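Local coordinates for hemolysin activator protein CdiB (Acinetobacter baumannii ACICU, PDB 6WIL) that probably secretes its partner CdiA toxin across the outer membrane, as the two-partner-secretion transporter of a contact-dependent growth inhibition system, at residues A[74-86]-A[103-116]. Residues are numbered along the deposited sequence; the frame is centred on the assembly and turned at random.
Sequences QQFNFVIKAIKKH and IVNYAQNELLKKGF
Val79 and Ala107 bring helix 77-85 and the 103-113 part of helix 97-113 closest, their CA atoms 5.7 Å apart, as the axes cross at 130° in a roughly antiparallel sense. Alanine suits this crossing: its lone CB meets CG1 of the compact, branched Val79 at 3.6 Å and lets the backbones draw together. On one side of it Ile83 sends CD1 to the edge of the Tyr106 ring, 3.5 Å from CD2, and also against Ala107 CB and Ile103 CG2. Tyr106 offers a face to the His86 edge in a T-shaped pair with planes at 84°; hydrogen bonds at both nitrogens, NE2 to Phe44 O and ND1 to Gln88 N, hold the imidazole. At the other end Phe76 points CE1 at the centre of the Phe116 face, centroids 4.8 Å apart, while Leu111 CD1 fills the angle between Phe76 and Val79. Phe78 CG sits between its backbone N and carbonyl carbon (chi1 71°), which lays its ring against Lys114: the lysine CG makes a CH-pi contact over one face, and NZ an off-centre cation-pi contact, 4.1 Å from the Phe78 ring centroid, an amphipathic chain fit for a solvent-exposed rim. Gly115, with positive phi, ends the helix in a Schellman motif. Phe76, Val79, Ile83 and Leu111 also reach strands 59-62, 120-123 or 132-149, so the helix pair packs on a sheet, as in the POTRA fold.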
ATOM      1  N   GLN A  74      21.252  27.325   2.275  1.00 85.47           N
ATOM      2  CA  GLN A  74      21.070  26.856   0.905  1.00 76.11           C
ATOM      3  C   GLN A  74      19.827  25.988   0.770  1.00 77.67           C
ATOM      4  O   GLN A  74      19.204  25.949  -0.298  1.00 63.92           O
ATOM      5  CB  GLN A  74      22.310  26.078   0.454  1.00 88.82           C
ATOM      6  CG  GLN A  74      22.433  25.876  -1.049  1.00106.04           C
ATOM      7  CD  GLN A  74      23.346  26.898  -1.703  1.00108.16           C
ATOM      8  OE1 GLN A  74      23.356  28.071  -1.328  1.00113.24           O
ATOM      9  NE2 GLN A  74      24.131  26.452  -2.678  1.00103.63           N
ATOM     10  N   GLN A  75      19.447  25.293   1.845  1.00 77.55           N
ATOM     11  CA  GLN A  75      18.250  24.462   1.834  1.00 72.06           C
ATOM     12  C   GLN A  75      16.968  25.285   1.797  1.00 63.36           C
ATOM     13  O   GLN A  75      15.928  24.772   1.368  1.00 56.28           O
ATOM     14  CB  GLN A  75      18.248  23.552   3.063  1.00 65.81           C
ATOM     15  CG  GLN A  75      17.088  22.572   3.139  1.00 81.87           C
ATOM     16  CD  GLN A  75      17.114  21.736   4.407  1.00 81.95           C
ATOM     17  OE1 GLN A  75      17.884  22.010   5.326  1.00 69.70           O
ATOM     18  NE2 GLN A  75      16.275  20.706   4.457  1.00 70.54           N
ATOM     19  N   PHE A  76      17.013  26.549   2.220  1.00 70.24           N
ATOM     20  CA  PHE A  76      15.810  27.352   2.401  1.00 56.93           C
ATOM     21  C   PHE A  76      15.620  28.418   1.330  1.00 48.95           C
ATOM     22  O   PHE A  76      14.737  29.268   1.477  1.00 44.50           O
ATOM     23  CB  PHE A  76      15.816  28.000   3.784  1.00 48.27           C
ATOM     24  CG  PHE A  76      15.547  27.035   4.899  1.00 54.14           C
ATOM     25  CD1 PHE A  76      14.305  26.434   5.024  1.00 57.56           C
ATOM     26  CD2 PHE A  76      16.535  26.720   5.817  1.00 55.24           C
ATOM     27  CE1 PHE A  76      14.049  25.544   6.050  1.00 61.65           C
ATOM     28  CE2 PHE A  76      16.287  25.829   6.843  1.00 62.70           C
ATOM     29  CZ  PHE A  76      15.040  25.243   6.962  1.00 47.75           C
ATOM     30  N   ASN A  77      16.404  28.384   0.249  1.00 63.36           N
ATOM     31  CA  ASN A  77      16.260  29.390  -0.798  1.00 66.44           C
ATOM     32  C   ASN A  77      14.911  29.311  -1.503  1.00 57.73           C
ATOM     33  O   ASN A  77      14.532  30.266  -2.188  1.00 65.47           O
ATOM     34  CB  ASN A  77      17.393  29.271  -1.822  1.00 70.35           C
ATOM     35  CG  ASN A  77      17.444  27.909  -2.491  1.00 83.44           C
ATOM     36  OD1 ASN A  77      16.517  27.514  -3.200  1.00 93.10           O
ATOM     37  ND2 ASN A  77      18.545  27.192  -2.289  1.00 87.57           N
ATOM     38  N   PHE A  78      14.177  28.205  -1.351  1.00 60.10           N
ATOM     39  CA  PHE A  78      12.855  28.105  -1.960  1.00 57.18           C
ATOM     40  C   PHE A  78      11.874  29.110  -1.369  1.00 46.82           C
ATOM     41  O   PHE A  78      10.855  29.411  -2.000  1.00 45.88           O
ATOM     42  CB  PHE A  78      12.304  26.683  -1.803  1.00 40.63           C
ATOM     43  CG  PHE A  78      11.911  26.335  -0.397  1.00 30.96           C
ATOM     44  CD1 PHE A  78      12.853  25.857   0.500  1.00 40.05           C
ATOM     45  CD2 PHE A  78      10.598  26.470   0.027  1.00 35.90           C
ATOM     46  CE1 PHE A  78      12.496  25.529   1.796  1.00 31.17           C
ATOM     47  CE2 PHE A  78      10.234  26.152   1.326  1.00 43.47           C
ATOM     48  CZ  PHE A  78      11.185  25.679   2.211  1.00 36.85           C
ATOM     49  N   VAL A  79      12.151  29.621  -0.171  1.00 48.17           N
ATOM     50  CA  VAL A  79      11.300  30.649   0.420  1.00 50.81           C
ATOM     51  C   VAL A  79      11.410  31.947  -0.370  1.00 43.05           C
ATOM     52  O   VAL A  79      10.400  32.575  -0.707  1.00 35.25           O
ATOM     53  CB  VAL A  79      11.661  30.852   1.902  1.00 59.88           C
ATOM     54  CG1 VAL A  79      11.065  32.150   2.425  1.00 36.19           C
ATOM     55  CG2 VAL A  79      11.186  29.662   2.731  1.00 40.25           C
ATOM     56  N   ILE A  80      12.639  32.368  -0.678  1.00 40.52           N
ATOM     57  CA  ILE A  80      12.829  33.564  -1.491  1.00 43.08           C
ATOM     58  C   ILE A  80      12.393  33.302  -2.928  1.00 55.03           C
ATOM     59  O   ILE A  80      11.827  34.182  -3.589  1.00 45.74           O
ATOM     60  CB  ILE A  80      14.292  34.038  -1.415  1.00 43.22           C
ATOM     61  CG1 ILE A  80      14.653  34.418   0.021  1.00 51.35           C
ATOM     62  CG2 ILE A  80      14.526  35.222  -2.343  1.00 51.38           C
ATOM     63  CD1 ILE A  80      13.817  35.549   0.574  1.00 42.44           C
ATOM     64  N   LYS A  81      12.648  32.089  -3.431  1.00 53.36           N
ATOM     65  CA  LYS A  81      12.174  31.708  -4.758  1.00 46.88           C
ATOM     66  C   LYS A  81      10.672  31.930  -4.893  1.00 53.17           C
ATOM     67  O   LYS A  81      10.204  32.515  -5.876  1.00 37.00           O
ATOM     68  CB  LYS A  81      12.511  30.242  -5.038  1.00 54.69           C
ATOM     69  CG  LYS A  81      13.758  30.001  -5.867  1.00 57.86           C
ATOM     70  CD  LYS A  81      13.673  28.630  -6.527  1.00 79.15           C
ATOM     71  CE  LYS A  81      14.914  27.794  -6.274  1.00 86.66           C
ATOM     72  NZ  LYS A  81      14.576  26.345  -6.192  1.00 90.17           N
ATOM     73  N   ALA A  82       9.902  31.466  -3.906  1.00 42.05           N
ATOM     74  CA  ALA A  82       8.452  31.604  -3.981  1.00 40.97           C
ATOM     75  C   ALA A  82       8.030  33.066  -3.930  1.00 51.33           C
ATOM     76  O   ALA A  82       7.084  33.465  -4.617  1.00 52.99           O
ATOM     77  CB  ALA A  82       7.787  30.808  -2.859  1.00 27.95           C
ATOM     78  N   ILE A  83       8.724  33.881  -3.129  1.00 41.48           N
ATOM     79  CA  ILE A  83       8.403  35.306  -3.056  1.00 48.33           C
ATOM     80  C   ILE A  83       8.594  35.962  -4.417  1.00 39.02           C
ATOM     81  O   ILE A  83       7.684  36.608  -4.950  1.00 50.13           O
ATOM     82  CB  ILE A  83       9.260  36.000  -1.981  1.00 36.45           C
ATOM     83  CG1 ILE A  83       8.924  35.467  -0.587  1.00 37.47           C
ATOM     84  CG2 ILE A  83       9.060  37.511  -2.043  1.00 37.40           C
ATOM     85  CD1 ILE A  83       7.504  35.734  -0.162  1.00 46.43           C
ATOM     86  N   LYS A  84       9.785  35.799  -5.000  1.00 35.46           N
ATOM     87  CA  LYS A  84      10.091  36.395  -6.294  1.00 41.73           C
ATOM     88  C   LYS A  84       9.255  35.806  -7.425  1.00 44.48           C
ATOM     89  O   LYS A  84       9.112  36.451  -8.469  1.00 51.81           O
ATOM     90  CB  LYS A  84      11.579  36.226  -6.599  1.00 37.59           C
ATOM     91  CG  LYS A  84      12.483  37.041  -5.689  1.00 46.04           C
ATOM     92  CD  LYS A  84      13.948  36.886  -6.060  1.00 55.37           C
ATOM     93  CE  LYS A  84      14.818  37.824  -5.236  1.00 56.01           C
ATOM     94  NZ  LYS A  84      16.261  37.638  -5.538  1.00 74.93           N
ATOM     95  N   LYS A  85       8.704  34.607  -7.244  1.00 41.62           N
ATOM     96  CA  LYS A  85       7.890  33.978  -8.276  1.00 54.62           C
ATOM     97  C   LYS A  85       6.450  34.477  -8.264  1.00 44.87           C
ATOM     98  O   LYS A  85       5.743  34.313  -9.264  1.00 49.39           O
ATOM     99  CB  LYS A  85       7.927  32.453  -8.100  1.00 50.31           C
ATOM    100  CG  LYS A  85       7.197  31.632  -9.161  1.00 61.24           C
ATOM    101  CD  LYS A  85       7.891  31.684 -10.516  1.00 76.90           C
ATOM    102  CE  LYS A  85       7.350  30.598 -11.437  1.00 79.96           C
ATOM    103  NZ  LYS A  85       7.522  29.247 -10.828  1.00 68.84           N
ATOM    104  N   HIS A  86       6.014  35.091  -7.169  1.00 27.60           N
ATOM    105  CA  HIS A  86       4.622  35.500  -7.041  1.00 50.01           C
ATOM    106  C   HIS A  86       4.257  36.466  -8.166  1.00 53.89           C
ATOM    107  O   HIS A  86       5.010  37.413  -8.434  1.00 38.24           O
ATOM    108  CB  HIS A  86       4.383  36.152  -5.679  1.00 42.71           C
ATOM    109  CG  HIS A  86       2.939  36.406  -5.375  1.00 46.50           C
ATOM    110  ND1 HIS A  86       2.249  37.482  -5.888  1.00 52.75           N
ATOM    111  CD2 HIS A  86       2.055  35.725  -4.607  1.00 50.98           C
ATOM    112  CE1 HIS A  86       1.002  37.452  -5.453  1.00 50.76           C
ATOM    113  NE2 HIS A  86       0.860  36.397  -4.672  1.00 52.32           N
ATOM    114  N   ILE A 103       3.631  39.525   2.991  1.00 41.88           N
ATOM    115  CA  ILE A 103       4.787  38.857   2.398  1.00 35.85           C
ATOM    116  C   ILE A 103       5.400  37.880   3.392  1.00 49.81           C
ATOM    117  O   ILE A 103       5.775  36.757   3.033  1.00 40.13           O
ATOM    118  CB  ILE A 103       5.813  39.898   1.913  1.00 39.18           C
ATOM    119  CG1 ILE A 103       5.274  40.640   0.687  1.00 48.22           C
ATOM    120  CG2 ILE A 103       7.156  39.241   1.608  1.00 39.49           C
ATOM    121  CD1 ILE A 103       5.916  41.995   0.462  1.00 51.51           C
ATOM    122  N   VAL A 104       5.488  38.282   4.661  1.00 48.79           N
ATOM    123  CA  VAL A 104       6.025  37.398   5.690  1.00 41.54           C
ATOM    124  C   VAL A 104       5.111  36.193   5.892  1.00 39.67           C
ATOM    125  O   VAL A 104       5.575  35.050   5.954  1.00 46.53           O
ATOM    126  CB  VAL A 104       6.248  38.178   7.000  1.00 49.20           C
ATOM    127  CG1 VAL A 104       6.251  37.239   8.197  1.00 34.87           C
ATOM    128  CG2 VAL A 104       7.559  38.945   6.931  1.00 34.93           C
ATOM    129  N   ASN A 105       3.798  36.427   5.988  1.00 47.60           N
ATOM    130  CA  ASN A 105       2.863  35.315   6.150  1.00 40.25           C
ATOM    131  C   ASN A 105       2.911  34.361   4.967  1.00 47.50           C
ATOM    132  O   ASN A 105       2.713  33.153   5.136  1.00 49.39           O
ATOM    133  CB  ASN A 105       1.440  35.836   6.336  1.00 48.92           C
ATOM    134  CG  ASN A 105       1.177  36.327   7.739  1.00 62.64           C
ATOM    135  OD1 ASN A 105       1.725  35.798   8.707  1.00 73.05           O
ATOM    136  ND2 ASN A 105       0.333  37.343   7.859  1.00 73.28           N
ATOM    137  N   TYR A 106       3.157  34.885   3.765  1.00 50.71           N
ATOM    138  CA  TYR A 106       3.255  34.031   2.586  1.00 45.24           C
ATOM    139  C   TYR A 106       4.512  33.172   2.634  1.00 47.66           C
ATOM    140  O   TYR A 106       4.466  31.976   2.325  1.00 44.17           O
ATOM    141  CB  TYR A 106       3.232  34.894   1.322  1.00 41.98           C
ATOM    142  CG  TYR A 106       3.345  34.129   0.022  1.00 43.68           C
ATOM    143  CD1 TYR A 106       2.370  33.217  -0.357  1.00 54.16           C
ATOM    144  CD2 TYR A 106       4.411  34.341  -0.840  1.00 48.46           C
ATOM    145  CE1 TYR A 106       2.460  32.527  -1.552  1.00 53.32           C
ATOM    146  CE2 TYR A 106       4.512  33.654  -2.037  1.00 48.53           C
ATOM    147  CZ  TYR A 106       3.533  32.748  -2.387  1.00 52.01           C
ATOM    148  OH  TYR A 106       3.626  32.062  -3.575  1.00 73.63           O
ATOM    149  N   ALA A 107       5.644  33.765   3.025  1.00 36.03           N
ATOM    150  CA  ALA A 107       6.878  33.001   3.137  1.00 39.41           C
ATOM    151  C   ALA A 107       6.833  31.997   4.280  1.00 41.32           C
ATOM    152  O   ALA A 107       7.580  31.013   4.254  1.00 40.65           O
ATOM    153  CB  ALA A 107       8.065  33.948   3.315  1.00 30.18           C
ATOM    154  N   GLN A 108       5.976  32.219   5.278  1.00 36.48           N
ATOM    155  CA  GLN A 108       5.838  31.268   6.374  1.00 44.06           C
ATOM    156  C   GLN A 108       4.927  30.111   5.988  1.00 52.00           C
ATOM    157  O   GLN A 108       5.178  28.964   6.375  1.00 48.29           O
ATOM    158  CB  GLN A 108       5.307  31.980   7.620  1.00 37.67           C
ATOM    159  CG  GLN A 108       4.973  31.060   8.788  1.00 44.03           C
ATOM    160  CD  GLN A 108       6.203  30.491   9.471  1.00 53.98           C
ATOM    161  OE1 GLN A 108       7.322  30.961   9.261  1.00 44.73           O
ATOM    162  NE2 GLN A 108       5.999  29.473  10.300  1.00 58.90           N
ATOM    163  N   ASN A 109       3.863  30.393   5.231  1.00 53.17           N
ATOM    164  CA  ASN A 109       3.034  29.318   4.697  1.00 41.66           C
ATOM    165  C   ASN A 109       3.847  28.413   3.783  1.00 39.70           C
ATOM    166  O   ASN A 109       3.671  27.190   3.788  1.00 54.74           O
ATOM    167  CB  ASN A 109       1.833  29.905   3.953  1.00 50.63           C
ATOM    168  CG  ASN A 109       0.983  28.841   3.283  1.00 64.31           C
ATOM    169  OD1 ASN A 109       0.180  28.174   3.934  1.00 70.81           O
ATOM    170  ND2 ASN A 109       1.148  28.688   1.973  1.00 46.85           N
ATOM    171  N   GLU A 110       4.756  28.998   3.000  1.00 41.45           N
ATOM    172  CA  GLU A 110       5.639  28.194   2.163  1.00 41.96           C
ATOM    173  C   GLU A 110       6.577  27.349   3.016  1.00 55.27           C
ATOM    174  O   GLU A 110       6.932  26.226   2.639  1.00 40.62           O
ATOM    175  CB  GLU A 110       6.435  29.100   1.224  1.00 34.01           C
ATOM    176  CG  GLU A 110       7.003  28.371   0.031  1.00 61.47           C
ATOM    177  CD  GLU A 110       5.938  27.604  -0.724  1.00 63.50           C
ATOM    178  OE1 GLU A 110       4.937  28.229  -1.139  1.00 65.66           O
ATOM    179  OE2 GLU A 110       6.091  26.373  -0.879  1.00 78.32           O
ATOM    180  N   LEU A 111       6.988  27.878   4.169  1.00 44.21           N
ATOM    181  CA  LEU A 111       7.804  27.106   5.099  1.00 43.91           C
ATOM    182  C   LEU A 111       7.036  25.895   5.613  1.00 44.96           C
ATOM    183  O   LEU A 111       7.565  24.778   5.651  1.00 41.23           O
ATOM    184  CB  LEU A 111       8.250  28.004   6.256  1.00 42.25           C
ATOM    185  CG  LEU A 111       9.520  27.624   7.016  1.00 53.87           C
ATOM    186  CD1 LEU A 111      10.704  27.584   6.064  1.00 40.00           C
ATOM    187  CD2 LEU A 111       9.773  28.615   8.145  1.00 55.82           C
ATOM    188  N   LEU A 112       5.777  26.101   6.009  1.00 42.38           N
ATOM    189  CA  LEU A 112       4.938  24.991   6.447  1.00 46.54           C
ATOM    190  C   LEU A 112       4.604  24.049   5.297  1.00 61.04           C
ATOM    191  O   LEU A 112       4.406  22.850   5.522  1.00 68.03           O
ATOM    192  CB  LEU A 112       3.654  25.526   7.082  1.00 47.30           C
ATOM    193  CG  LEU A 112       3.844  26.462   8.276  1.00 53.15           C
ATOM    194  CD1 LEU A 112       2.501  26.945   8.807  1.00 49.08           C
ATOM    195  CD2 LEU A 112       4.641  25.768   9.371  1.00 50.26           C
ATOM    196  N   LYS A 113       4.527  24.571   4.069  1.00 55.48           N
ATOM    197  CA  LYS A 113       4.269  23.721   2.911  1.00 55.18           C
ATOM    198  C   LYS A 113       5.324  22.629   2.782  1.00 46.62           C
ATOM    199  O   LYS A 113       5.001  21.475   2.477  1.00 50.67           O
ATOM    200  CB  LYS A 113       4.227  24.562   1.636  1.00 61.69           C
ATOM    201  CG  LYS A 113       2.845  24.754   1.045  1.00 60.67           C
ATOM    202  CD  LYS A 113       2.946  25.404  -0.327  1.00 67.04           C
ATOM    203  CE  LYS A 113       1.577  25.741  -0.889  1.00 74.67           C
ATOM    204  NZ  LYS A 113       1.661  26.841  -1.888  1.00 62.07           N
ATOM    205  N   LYS A 114       6.587  22.973   3.011  1.00 40.57           N
ATOM    206  CA  LYS A 114       7.672  22.006   2.922  1.00 47.56           C
ATOM    207  C   LYS A 114       7.883  21.229   4.217  1.00 51.89           C
ATOM    208  O   LYS A 114       8.746  20.347   4.255  1.00 44.99           O
ATOM    209  CB  LYS A 114       8.970  22.707   2.509  1.00 43.98           C
ATOM    210  CG  LYS A 114       9.248  22.668   1.008  1.00 41.67           C
ATOM    211  CD  LYS A 114       8.125  23.304   0.203  1.00 57.17           C
ATOM    212  CE  LYS A 114       8.314  23.075  -1.288  1.00 61.34           C
ATOM    213  NZ  LYS A 114       9.647  23.547  -1.751  1.00 61.27           N
ATOM    214  N   GLY A 115       7.126  21.533   5.270  1.00 37.98           N
ATOM    215  CA  GLY A 115       7.112  20.722   6.470  1.00 39.69           C
ATOM    216  C   GLY A 115       7.875  21.248   7.672  1.00 49.60           C
ATOM    217  O   GLY A 115       7.957  20.539   8.682  1.00 34.48           O
ATOM    218  N   PHE A 116       8.426  22.461   7.615  1.00 47.59           N
ATOM    219  CA  PHE A 116       9.232  22.982   8.721  1.00 39.78           C
ATOM    220  C   PHE A 116       8.307  23.680   9.716  1.00 48.09           C
ATOM    221  O   PHE A 116       8.197  24.906   9.774  1.00 48.88           O
ATOM    222  CB  PHE A 116      10.329  23.899   8.196  1.00 42.31           C
ATOM    223  CG  PHE A 116      11.218  23.246   7.169  1.00 47.35           C
ATOM    224  CD1 PHE A 116      12.337  22.524   7.557  1.00 47.23           C
ATOM    225  CD2 PHE A 116      10.928  23.348   5.817  1.00 46.95           C
ATOM    226  CE1 PHE A 116      13.155  21.921   6.614  1.00 46.41           C
ATOM    227  CE2 PHE A 116      11.740  22.747   4.869  1.00 33.60           C
ATOM    228  CZ  PHE A 116      12.855  22.033   5.268  1.00 44.45           C
TER